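Local structure of mycobacterial cidal antitoxin MbcA (Mycobacterium tuberculosis, 6FKG) at residues Asn51-Arg54 with Leu55-Ala59; Gly20-Tyr23 with Glu24-Gly27; Asp31-Pro34 with Arg35-Ala38; Ala74-Trp77 with Met78-Asn82; Pro90-Leu93 with Val94-Gly97. The protein neutralises its cognate toxin MbcT, an NAD+ phosphorylase, by blocking access to the toxin's active site, as the antitoxin of a type II toxin-antitoxin system. One frame throughout, in Å; residues are numbered along the deposited sequence.

Interaction 1 (Asn51-Arg54 with Leu55-Ala59); sequences NKQR and LIELA
Glu57 is held at both carboxylate oxygens by side chains one turn back along the same helix. Gln53 NE2 donates to Glu57 OE2 at 2.6 Å in a nearly straight bond; the oxygen lies in the plane of the Gln53 amide and is met on its syn side, while amide and carboxylate planes stand 76° apart. The other oxygen, OE1, takes Arg54 NH1 at 3.0 Å, also from the syn side, in a salt bridge whose N-H is less well aimed. Here guanidinium and carboxylate are turned only 18° from each other. Glu57 can serve both because its chain runs out extended beyond CG, and Gln53 reaches forward with CG anti to its own backbone N (chi1 -178°). With two donors on a buried carboxylate, the group's rotation is fixed and its negative charge is probably stabilised.

On another side of the helix the aliphatic chain of Lys52 lies against Ile56, CE to CD1 3.9 Å. Its NZ goes on to the carbonyl of Leu5 of the MbcT chain.

Further back, Asn51 is the N-cap: its OD1 accepts Arg54 N at 3.2 Å, from above the carbonyl plane. Arg54 NE is held in turn by Arg95 O. Leu55 and Leu58 pack on Val26 of helix 23-30, and Leu58 and Ala59 also meet helix 7-19.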
loop_
_atom_site.group_PDB
_atom_site.type_symbol
_atom_site.label_atom_id
_atom_site.label_comp_id
_atom_site.label_asym_id
_atom_site.label_seq_id
_atom_site.Cartn_x
_atom_site.Cartn_y
_atom_site.Cartn_z
ATOM N N ASN C 51 -2.436 19.852 -15.384
ATOM C CA ASN C 51 -1.362 19.480 -14.474
ATOM C C ASN C 51 -0.142 20.360 -14.724
ATOM O O ASN C 51 0.662 20.088 -15.611
ATOM C CB ASN C 51 -1.011 17.994 -14.620
ATOM C CG ASN C 51 -0.135 17.495 -13.481
ATOM O OD1 ASN C 51 0.670 18.248 -12.939
ATOM N ND2 ASN C 51 -0.302 16.237 -13.103
ATOM N N LYS C 52 -0.018 21.420 -13.934
ATOM C CA LYS C 52 1.086 22.362 -14.091
ATOM C C LYS C 52 2.451 21.708 -13.854
ATOM O O LYS C 52 3.427 22.034 -14.523
ATOM C CB LYS C 52 0.904 23.541 -13.140
ATOM C CG LYS C 52 2.103 24.471 -13.065
ATOM C CD LYS C 52 1.818 25.634 -12.123
ATOM C CE LYS C 52 3.094 26.372 -11.749
ATOM N NZ LYS C 52 2.797 27.453 -10.785
ATOM N N GLN C 53 2.518 20.804 -12.888
ATOM C CA GLN C 53 3.755 20.083 -12.623
ATOM C C GLN C 53 4.237 19.352 -13.881
ATOM O O GLN C 53 5.424 19.377 -14.205
ATOM C CB GLN C 53 3.562 19.088 -11.473
ATOM C CG GLN C 53 4.838 18.335 -11.099
ATOM C CD GLN C 53 4.576 17.093 -10.243
ATOM O OE1 GLN C 53 3.699 17.092 -9.377
ATOM N NE2 GLN C 53 5.339 16.027 -10.493
ATOM N N ARG C 54 3.313 18.724 -14.603
ATOM C CA ARG C 54 3.691 18.005 -15.821
ATOM C C ARG C 54 4.132 18.954 -16.938
ATOM O O ARG C 54 5.037 18.623 -17.698
ATOM C CB ARG C 54 2.539 17.131 -16.321
ATOM C CG ARG C 54 2.249 15.927 -15.452
ATOM C CD ARG C 54 3.331 14.856 -15.570
ATOM N NE ARG C 54 2.948 13.718 -14.744
ATOM C CZ ARG C 54 3.287 13.571 -13.467
ATOM N NH1 ARG C 54 4.063 14.473 -12.866
ATOM N NH2 ARG C 54 2.856 12.513 -12.794
ATOM N N LEU C 55 3.494 20.119 -17.048
ATOM C CA LEU C 55 3.907 21.113 -18.039
ATOM C C LEU C 55 5.351 21.546 -17.798
ATOM O O LEU C 55 6.149 21.681 -18.734
ATOM C CB LEU C 55 2.994 22.342 -18.006
ATOM C CG LEU C 55 1.825 22.493 -18.973
ATOM C CD1 LEU C 55 1.163 23.826 -18.712
ATOM C CD2 LEU C 55 2.280 22.393 -20.421
ATOM N N ILE C 56 5.696 21.759 -16.533
ATOM C CA ILE C 56 7.048 22.177 -16.209
ATOM C C ILE C 56 8.033 21.055 -16.500
ATOM O O ILE C 56 9.117 21.289 -17.050
ATOM C CB ILE C 56 7.158 22.612 -14.743
ATOM C CG1 ILE C 56 6.313 23.866 -14.536
ATOM C CG2 ILE C 56 8.613 22.848 -14.367
ATOM C CD1 ILE C 56 6.015 24.170 -13.077
ATOM N N GLU C 57 7.652 19.828 -16.157
ATOM C CA GLU C 57 8.526 18.692 -16.414
ATOM C C GLU C 57 8.753 18.510 -17.920
ATOM O O GLU C 57 9.860 18.213 -18.368
ATOM C CB GLU C 57 7.941 17.436 -15.783
ATOM C CG GLU C 57 8.000 17.508 -14.247
ATOM C CD GLU C 57 7.094 16.508 -13.563
ATOM O OE1 GLU C 57 6.375 15.768 -14.259
ATOM O OE2 GLU C 57 7.097 16.458 -12.315
ATOM N N LEU C 58 7.704 18.715 -18.695
ATOM C CA LEU C 58 7.824 18.643 -20.155
ATOM C C LEU C 58 8.762 19.728 -20.694
ATOM O O LEU C 58 9.567 19.474 -21.597
ATOM C CB LEU C 58 6.448 18.766 -20.794
ATOM C CG LEU C 58 6.413 18.763 -22.321
ATOM C CD1 LEU C 58 7.060 17.485 -22.898
ATOM C CD2 LEU C 58 4.960 18.920 -22.803
ATOM N N ALA C 59 8.663 20.938 -20.142
ATOM C CA ALA C 59 9.584 22.017 -20.505
ATOM C C ALA C 59 11.036 21.654 -20.163
ATOM O O ALA C 59 11.939 21.885 -20.978
ATOM C CB ALA C 59 9.171 23.340 -19.818
#

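Interaction 2 (Gly20-Tyr23 with Glu24-Gly27); sequences GLTY and EEVG
Thr22 and Glu25 exchange hydrogen bonds in a capping box at the start of helix 23-30. Thr22 OG1 accepts Glu25 N at 3.0 Å, and in return Thr22 N donates to Glu25 OE1 at 2.9 Å, nearly straight at 169° but arriving from above the carboxylate plane. The threonine hydroxyl sits between its backbone N and carbonyl carbon (chi1 69°), which turns OG1 in over the first turn. Glu24 OE1 also comes to 3.4 Å from Thr22 OG1, a weak approach at best.

Among the backbone bonds, Val26 N reaches Thr22 O at 2.9 Å and Gly27 N reaches Tyr23 O, so regular helix follows directly on the cap.

One water joins the loop to the box: it lies 2.6 Å from Gly20 O and 2.8 Å from Glu25 OE1. Gly20, with positive phi, is where the chain leaves helix 7-19.

The apolar contact is Leu21 CB on Val26 CG2 at 3.8 Å, the two side chains crossing at about a right angle. Both also pack on Ile16 of helix 7-19, while Phe79 touches Leu21 and Glu25.

Glu25 OE1 thus takes a backbone N-H and lies within bonding distance of a water. A carboxylate at the N-terminal end of a helix would also be favoured by the helix dipole, so Glu25 is probably ionised.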
loop_
_atom_site.group_PDB
_atom_site.type_symbol
_atom_site.label_atom_id
_atom_site.label_comp_id
_atom_site.label_asym_id
_atom_site.label_seq_id
_atom_site.Cartn_x
_atom_site.Cartn_y
_atom_site.Cartn_z
ATOM N N GLY C 20 8.314 22.109 -31.181
ATOM C CA GLY C 20 7.302 21.972 -32.221
ATOM C C GLY C 20 6.112 21.105 -31.856
ATOM O O GLY C 20 5.404 20.605 -32.736
ATOM N N LEU C 21 5.877 20.918 -30.559
ATOM C CA LEU C 21 4.727 20.139 -30.127
ATOM C C LEU C 21 3.422 20.851 -30.461
ATOM O O LEU C 21 3.344 22.079 -30.451
ATOM C CB LEU C 21 4.789 19.868 -28.627
ATOM C CG LEU C 21 6.039 19.115 -28.158
ATOM C CD1 LEU C 21 5.895 18.743 -26.686
ATOM C CD2 LEU C 21 6.319 17.886 -29.012
ATOM N N THR C 22 2.399 20.070 -30.769
ATOM C CA THR C 22 1.060 20.621 -30.925
ATOM C C THR C 22 0.411 20.692 -29.553
ATOM O O THR C 22 0.819 19.970 -28.648
ATOM C CB THR C 22 0.189 19.763 -31.836
ATOM O OG1 THR C 22 -0.101 18.529 -31.170
ATOM C CG2 THR C 22 0.914 19.472 -33.148
ATOM N N TYR C 23 -0.601 21.538 -29.396
ATOM C CA TYR C 23 -1.296 21.617 -28.109
ATOM C C TYR C 23 -2.052 20.315 -27.816
ATOM O O TYR C 23 -2.314 19.992 -26.663
ATOM C CB TYR C 23 -2.244 22.819 -28.083
ATOM C CG TYR C 23 -1.512 24.141 -27.961
ATOM C CD1 TYR C 23 -0.393 24.254 -27.146
ATOM C CD2 TYR C 23 -1.916 25.260 -28.674
ATOM C CE1 TYR C 23 0.288 25.445 -27.022
ATOM C CE2 TYR C 23 -1.236 26.466 -28.558
ATOM C CZ TYR C 23 -0.135 26.547 -27.724
ATOM O OH TYR C 23 0.562 27.726 -27.591
ATOM N N GLU C 24 -2.404 19.558 -28.854
ATOM C CA GLU C 24 -3.011 18.254 -28.619
ATOM C C GLU C 24 -1.996 17.303 -28.010
ATOM O O GLU C 24 -2.327 16.550 -27.088
ATOM C CB GLU C 24 -3.581 17.648 -29.899
ATOM C CG GLU C 24 -4.797 18.383 -30.437
ATOM C CD GLU C 24 -4.410 19.726 -31.023
ATOM O OE1 GLU C 24 -3.264 19.827 -31.506
ATOM O OE2 GLU C 24 -5.215 20.677 -30.963
ATOM N N GLU C 25 -0.765 17.330 -28.518
ATOM C CA GLU C 25 0.296 16.489 -27.956
ATOM C C GLU C 25 0.591 16.892 -26.527
ATOM O O GLU C 25 0.717 16.043 -25.652
ATOM C CB GLU C 25 1.580 16.575 -28.781
ATOM C CG GLU C 25 1.522 15.751 -30.059
ATOM C CD GLU C 25 2.553 16.202 -31.083
ATOM O OE1 GLU C 25 3.117 17.308 -30.920
ATOM O OE2 GLU C 25 2.795 15.450 -32.048
ATOM N N VAL C 26 0.707 18.193 -26.296
ATOM C CA VAL C 26 0.972 18.671 -24.943
ATOM C C VAL C 26 -0.177 18.304 -24.022
ATOM O O VAL C 26 0.046 17.813 -22.925
ATOM C CB VAL C 26 1.196 20.185 -24.891
ATOM C CG1 VAL C 26 1.479 20.611 -23.451
ATOM C CG2 VAL C 26 2.374 20.572 -25.790
ATOM N N GLY C 27 -1.403 18.556 -24.470
ATOM C CA GLY C 27 -2.581 18.194 -23.707
ATOM C C GLY C 27 -2.586 16.745 -23.249
ATOM O O GLY C 27 -2.926 16.447 -22.108
HETATM O O HOH W 1 4.530 18.193 -33.213
#

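Interaction 3 (Asp31-Pro34 with Arg35-Ala38); sequences DASP and RSVA
Ser33 and Ser36 meet hydroxyl to hydroxyl, OG to OG at 2.9 Å, at the head of helix 34-41. The Ser33 OG stands between its backbone N and carbonyl carbon (chi1 66°), which swings it over the opening turn, 3.3 Å from Ser36 CB. A water bridges the Ser33 backbone to the Ser36 hydroxyl: it accepts from Ser33 N at 3.0 Å and lies 2.8 Å from Ser36 OG.

Ser33 is the N-cap residue, with Pro34 as the first residue of the helix. Proline fits there because that position calls for no backbone N-H donor. The helix then proceeds with Val37 N to Ser33 O and Ala38 N to Pro34 O, the latter at 3.0 Å.

The buried, apolar side faces inward. Ala32 CB rests on Val37 CG2 at 4.0 Å, and Val37 continues this apolar layer onto Tyr23 and Val26 of helix 23-30.

On the looser side Arg35 touches the preceding segment through CB, 3.7 Å from Pro34 C. The rest of its chain leads away, bending at chi3, and its guanidinium forms a salt bridge with Asp119 of the MbcT chain.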
loop_
_atom_site.group_PDB
_atom_site.type_symbol
_atom_site.label_atom_id
_atom_site.label_comp_id
_atom_site.label_asym_id
_atom_site.label_seq_id
_atom_site.Cartn_x
_atom_site.Cartn_y
_atom_site.Cartn_z
ATOM N N ASP C 31 -2.427 16.089 -19.272
ATOM C CA ASP C 31 -3.815 15.832 -18.880
ATOM C C ASP C 31 -4.680 17.092 -18.936
ATOM O O ASP C 31 -5.366 17.437 -17.968
ATOM C CB ASP C 31 -3.851 15.220 -17.474
ATOM C CG ASP C 31 -5.210 14.653 -17.115
ATOM O OD1 ASP C 31 -6.009 14.402 -18.038
ATOM O OD2 ASP C 31 -5.474 14.466 -15.908
ATOM N N ALA C 32 -4.660 17.777 -20.077
ATOM C CA ALA C 32 -5.486 18.972 -20.262
ATOM C C ALA C 32 -6.052 18.990 -21.666
ATOM O O ALA C 32 -5.539 18.313 -22.541
ATOM C CB ALA C 32 -4.676 20.238 -20.009
ATOM N N SER C 33 -7.103 19.770 -21.883
ATOM C CA SER C 33 -7.584 19.995 -23.243
ATOM C C SER C 33 -6.559 20.840 -23.973
ATOM O O SER C 33 -5.781 21.567 -23.334
ATOM C CB SER C 33 -8.941 20.700 -23.235
ATOM O OG SER C 33 -8.796 22.012 -22.710
ATOM N N PRO C 34 -6.541 20.756 -25.308
ATOM C CA PRO C 34 -5.664 21.621 -26.107
ATOM C C PRO C 34 -5.931 23.111 -25.865
ATOM O O PRO C 34 -4.978 23.895 -25.805
ATOM C CB PRO C 34 -6.001 21.222 -27.548
ATOM C CG PRO C 34 -6.461 19.808 -27.436
ATOM C CD PRO C 34 -7.220 19.741 -26.140
ATOM N N ARG C 35 -7.199 23.496 -25.714
ATOM C CA ARG C 35 -7.518 24.895 -25.449
ATOM C C ARG C 35 -6.938 25.353 -24.108
ATOM O O ARG C 35 -6.442 26.474 -23.990
ATOM C CB ARG C 35 -9.027 25.141 -25.454
ATOM C CG ARG C 35 -9.367 26.603 -25.174
ATOM C CD ARG C 35 -10.818 26.954 -25.467
ATOM N NE ARG C 35 -11.744 26.263 -24.580
ATOM C CZ ARG C 35 -12.204 26.764 -23.436
ATOM N NH1 ARG C 35 -11.826 27.973 -23.030
ATOM N NH2 ARG C 35 -13.045 26.053 -22.698
ATOM N N SER C 36 -7.002 24.485 -23.103
ATOM C CA SER C 36 -6.449 24.821 -21.792
ATOM C C SER C 36 -4.932 25.036 -21.856
ATOM O O SER C 36 -4.391 25.925 -21.184
ATOM C CB SER C 36 -6.803 23.733 -20.774
ATOM O OG SER C 36 -8.199 23.762 -20.494
ATOM N N VAL C 37 -4.243 24.235 -22.664
ATOM C CA VAL C 37 -2.795 24.402 -22.817
ATOM C C VAL C 37 -2.485 25.707 -23.548
ATOM O O VAL C 37 -1.579 26.449 -23.157
ATOM C CB VAL C 37 -2.158 23.215 -23.575
ATOM C CG1 VAL C 37 -0.691 23.504 -23.901
ATOM C CG2 VAL C 37 -2.285 21.942 -22.758
ATOM N N ALA C 38 -3.243 25.983 -24.605
ATOM C CA ALA C 38 -3.042 27.198 -25.387
ATOM C C ALA C 38 -3.241 28.437 -24.521
ATOM O O ALA C 38 -2.446 29.374 -24.589
ATOM C CB ALA C 38 -3.988 27.238 -26.598
HETATM O O HOH W 2 -8.378 21.146 -19.543
#

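Interaction 4 (Ala74-Trp77 with Met78-Asn82); sequences ANVW and MFSPN
Val76 O is gripped from opposite faces of its carbonyl plane by two donors of the following turn. Ser80 OG gives it the shorter bond, 2.7 Å, and Phe79 N comes from the other face at 3.0 Å, each donor 55° out of the plane. Ser80 reaches it with OG anti to its own carbonyl carbon (chi1 -60°), and the hydroxyl also rests against Val76 CG1. Ser80 N makes a weak bond to Trp77 O. Helix 71-78 runs out here, its carbonyls taken up by the chain as it turns away.

Water completes the turn. One molecule donates to Trp77 O at 2.6 Å and to Ser80 O, accepts from Asn82 ND2, and lies over one face of the indole, toward its rim. A second accepts from Trp77 NE1 at 2.9 Å, in the plane of the ring, and from Asn82 ND2. The amide of Asn82 stands almost perpendicular to the indole, 86° between planes, and its OD1 is held by Leu84 N.

Away from this polar side, Met78 bends its chain so that SD lies at the edge of the Trp77 six-membered ring, a Met-aromatic contact with SD 4.0 Å from CE3. The contact lies in the antitoxin's C-terminal toxin-binding domain, where the indole packs on Val102, Leu105 and Met109 of helix 99-110 and meets Ala77 of the MbcT chain.

Trp77 thus faces two environments: its N-H is satisfied by water, which links it to Asn82, while its carbon edge joins sulfur and the apolar interior.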
loop_
_atom_site.group_PDB
_atom_site.type_symbol
_atom_site.label_atom_id
_atom_site.label_comp_id
_atom_site.label_asym_id
_atom_site.label_seq_id
_atom_site.Cartn_x
_atom_site.Cartn_y
_atom_site.Cartn_z
ATOM N N ALA C 74 14.178 15.754 -32.625
ATOM C CA ALA C 74 13.807 15.819 -31.224
ATOM C C ALA C 74 12.317 15.547 -31.100
ATOM O O ALA C 74 11.867 14.778 -30.254
ATOM C CB ALA C 74 14.165 17.183 -30.642
ATOM N N ASN C 75 11.555 16.159 -31.993
ATOM C CA ASN C 75 10.119 15.978 -31.999
ATOM C C ASN C 75 9.723 14.506 -32.215
ATOM O O ASN C 75 8.957 13.943 -31.444
ATOM C CB ASN C 75 9.511 16.867 -33.076
ATOM C CG ASN C 75 8.008 16.795 -33.103
ATOM O OD1 ASN C 75 7.434 15.788 -33.502
ATOM N ND2 ASN C 75 7.359 17.882 -32.710
ATOM N N VAL C 76 10.248 13.896 -33.273
ATOM C CA VAL C 76 10.019 12.475 -33.535
ATOM C C VAL C 76 10.425 11.597 -32.344
ATOM O O VAL C 76 9.736 10.642 -31.974
ATOM C CB VAL C 76 10.808 12.014 -34.780
ATOM C CG1 VAL C 76 10.694 10.503 -34.970
ATOM C CG2 VAL C 76 10.339 12.779 -36.036
ATOM N N TRP C 77 11.569 11.914 -31.761
ATOM C CA TRP C 77 12.105 11.142 -30.624
ATOM C C TRP C 77 11.139 11.064 -29.441
ATOM O O TRP C 77 11.031 10.024 -28.779
ATOM C CB TRP C 77 13.420 11.775 -30.171
ATOM C CG TRP C 77 14.175 11.062 -29.110
ATOM C CD1 TRP C 77 15.111 10.075 -29.288
ATOM C CD2 TRP C 77 14.127 11.325 -27.694
ATOM N NE1 TRP C 77 15.633 9.698 -28.060
ATOM C CE2 TRP C 77 15.039 10.444 -27.074
ATOM C CE3 TRP C 77 13.377 12.196 -26.893
ATOM C CZ2 TRP C 77 15.237 10.421 -25.688
ATOM C CZ3 TRP C 77 13.582 12.178 -25.512
ATOM C CH2 TRP C 77 14.505 11.301 -24.929
ATOM N N MET C 78 10.424 12.159 -29.187
ATOM C CA MET C 78 9.475 12.194 -28.075
ATOM C C MET C 78 8.397 11.136 -28.246
ATOM O O MET C 78 7.902 10.609 -27.249
ATOM C CB MET C 78 8.818 13.575 -27.945
ATOM C CG MET C 78 9.748 14.669 -27.484
ATOM S SD MET C 78 10.242 14.468 -25.766
ATOM C CE MET C 78 8.672 14.636 -24.931
ATOM N N PHE C 79 8.060 10.793 -29.496
ATOM C CA PHE C 79 6.934 9.886 -29.733
ATOM C C PHE C 79 7.353 8.540 -30.309
ATOM O O PHE C 79 6.518 7.756 -30.767
ATOM C CB PHE C 79 5.909 10.577 -30.642
ATOM C CG PHE C 79 5.480 11.911 -30.108
ATOM C CD1 PHE C 79 4.626 11.983 -29.019
ATOM C CD2 PHE C 79 5.981 13.090 -30.646
ATOM C CE1 PHE C 79 4.260 13.202 -28.490
ATOM C CE2 PHE C 79 5.613 14.314 -30.127
ATOM C CZ PHE C 79 4.754 14.374 -29.046
ATOM N N SER C 80 8.649 8.261 -30.255
ATOM C CA SER C 80 9.168 7.006 -30.771
ATOM C C SER C 80 9.455 6.049 -29.638
ATOM O O SER C 80 10.169 6.406 -28.696
ATOM C CB SER C 80 10.441 7.237 -31.580
ATOM O OG SER C 80 10.198 8.091 -32.683
ATOM N N PRO C 81 8.904 4.829 -29.726
ATOM C CA PRO C 81 9.272 3.762 -28.796
ATOM C C PRO C 81 10.779 3.630 -28.772
ATOM O O PRO C 81 11.420 3.505 -29.812
ATOM C CB PRO C 81 8.600 2.520 -29.389
ATOM C CG PRO C 81 7.420 3.069 -30.142
ATOM C CD PRO C 81 7.917 4.374 -30.727
ATOM N N ASN C 82 11.345 3.703 -27.580
ATOM C CA ASN C 82 12.785 3.781 -27.422
ATOM C C ASN C 82 13.270 2.537 -26.688
ATOM O O ASN C 82 12.862 2.292 -25.545
ATOM C CB ASN C 82 13.147 5.065 -26.656
ATOM C CG ASN C 82 14.626 5.393 -26.708
ATOM O OD1 ASN C 82 15.468 4.539 -26.474
ATOM N ND2 ASN C 82 14.943 6.640 -27.042
HETATM O O HOH W 3 17.766 7.968 -27.213
HETATM O O HOH W 4 12.451 7.875 -28.491
#

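Interaction 5 (Pro90-Leu93 with Val94-Gly97); sequences PADL and VRDG
A Schellman motif ends helix 90-95 in the toxin-binding domain, where Leu93 O comes up against Asp96 N and Gly97 N. Gly97 is the C-prime residue: its N bonds Val94 O at 3.1 Å, and Glu98 N closes back on Leu93 O. The positive phi of Gly97 suits glycine, since a CB there would be jammed against the preceding carbonyl oxygen. Before the turn the helix is regular, with Val94 N on Pro90 O and Arg95 N on Ala91 O, the latter 2.9 Å. Asp96 N still reaches Asp92 O but makes only a weak second bond to Leu93 O, as the backbone begins to leave the helix.

On the outer side Asp92, Arg95 and Asp96 form a salt-bridge network in which the arginine is met in two different ways. Asp96 is gripped side-on at the guanidinium edge: NE donates to OD1 at 2.9 Å and NH2 to OD2 at 3.1 Å, the second bond almost straight at 176°. The bend of the Arg95 chain at chi3 (59°) turns the guanidinium back beside Asp92. That carboxylate lies stacked over one face, the planes 8° apart, so its attraction is by charge alone. Two carboxylates would be expected to favour the charged arginine, and the paired bonds to Asp96 hold the guanidinium from rotating.

The inner side is apolar. Ala91 and Val94 pack on Ile29 of helix 23-30, and Leu93 on Val102 of helix 99-110. Over the guanidinium, Asp92 OD1 stands 3.4 Å from Arg95 NH1, with no N-H pointing at it.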
loop_
_atom_site.group_PDB
_atom_site.type_symbol
_atom_site.label_atom_id
_atom_site.label_comp_id
_atom_site.label_asym_id
_atom_site.label_seq_id
_atom_site.Cartn_x
_atom_site.Cartn_y
_atom_site.Cartn_z
ATOM N N PRO C 90 9.338 8.450 -24.824
ATOM C CA PRO C 90 9.665 9.488 -23.825
ATOM C C PRO C 90 8.462 10.356 -23.415
ATOM O O PRO C 90 8.332 10.689 -22.233
ATOM C CB PRO C 90 10.727 10.336 -24.539
ATOM C CG PRO C 90 11.405 9.340 -25.490
ATOM C CD PRO C 90 10.326 8.393 -25.925
ATOM N N ALA C 91 7.601 10.711 -24.367
ATOM C CA ALA C 91 6.418 11.515 -24.049
ATOM C C ALA C 91 5.493 10.814 -23.049
ATOM O O ALA C 91 4.898 11.466 -22.190
ATOM C CB ALA C 91 5.646 11.865 -25.323
ATOM N N ASP C 92 5.372 9.495 -23.152
ATOM C CA ASP C 92 4.553 8.734 -22.221
ATOM C C ASP C 92 5.222 8.666 -20.837
ATOM O O ASP C 92 4.541 8.731 -19.818
ATOM C CB ASP C 92 4.277 7.327 -22.757
ATOM C CG ASP C 92 3.391 7.335 -24.012
ATOM O OD1 ASP C 92 2.736 8.363 -24.302
ATOM O OD2 ASP C 92 3.355 6.306 -24.711
ATOM N N LEU C 93 6.548 8.565 -20.788
ATOM C CA LEU C 93 7.222 8.644 -19.487
ATOM C C LEU C 93 6.961 9.991 -18.825
ATOM O O LEU C 93 6.705 10.070 -17.610
ATOM C CB LEU C 93 8.734 8.409 -19.624
ATOM C CG LEU C 93 9.159 6.944 -19.431
ATOM C CD1 LEU C 93 8.710 6.102 -20.622
ATOM C CD2 LEU C 93 10.667 6.829 -19.211
ATOM N N VAL C 94 7.016 11.056 -19.618
ATOM C CA VAL C 94 6.798 12.385 -19.052
ATOM C C VAL C 94 5.363 12.461 -18.546
ATOM O O VAL C 94 5.120 12.898 -17.423
ATOM C CB VAL C 94 7.080 13.512 -20.071
ATOM C CG1 VAL C 94 6.658 14.856 -19.510
ATOM C CG2 VAL C 94 8.578 13.540 -20.439
ATOM N N ARG C 95 4.419 12.011 -19.371
ATOM C CA ARG C 95 3.008 11.978 -18.976
ATOM C C ARG C 95 2.816 11.273 -17.635
ATOM O O ARG C 95 2.065 11.737 -16.764
ATOM C CB ARG C 95 2.183 11.274 -20.051
ATOM C CG ARG C 95 0.687 11.244 -19.779
ATOM C CD ARG C 95 0.018 10.243 -20.713
ATOM N NE ARG C 95 0.580 8.906 -20.525
ATOM C CZ ARG C 95 0.474 7.927 -21.416
ATOM N NH1 ARG C 95 -0.181 8.135 -22.551
ATOM N NH2 ARG C 95 1.018 6.743 -21.171
ATOM N N ASP C 96 3.520 10.158 -17.466
ATOM C CA ASP C 96 3.304 9.292 -16.317
ATOM C C ASP C 96 4.225 9.588 -15.132
ATOM O O ASP C 96 4.320 8.785 -14.206
ATOM C CB ASP C 96 3.450 7.829 -16.751
ATOM C CG ASP C 96 2.379 7.421 -17.759
ATOM O OD1 ASP C 96 1.369 8.146 -17.858
ATOM O OD2 ASP C 96 2.533 6.384 -18.443
ATOM N N GLY C 97 4.886 10.740 -15.150
ATOM C CA GLY C 97 5.674 11.167 -14.002
ATOM C C GLY C 97 7.130 10.737 -13.985
ATOM O O GLY C 97 7.850 11.008 -13.022
#

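Overall arrangement
From the N terminus the five contacts run in series, 2, 3, 1, 4, 5; each is local, and none nests in or crosses another. Interaction 2 closes the turn between helices 7-19 and 23-30, and interaction 3 the next, into helix 34-41; Gly27 O to Ala32 N and Tyr23 on Val37 join them. Interaction 1 starts helix 52-65, whose Leu55 and Leu58 pack on interaction 2. Interaction 4 ends helix 71-78, on the opposite side of the chain's centre from interaction 1, though Leu58 meets Met78. Interaction 5 ends helix 90-95, tied to interaction 4 through Met78 O and Ala91 N and to interaction 1 through Arg54 and Arg95 O.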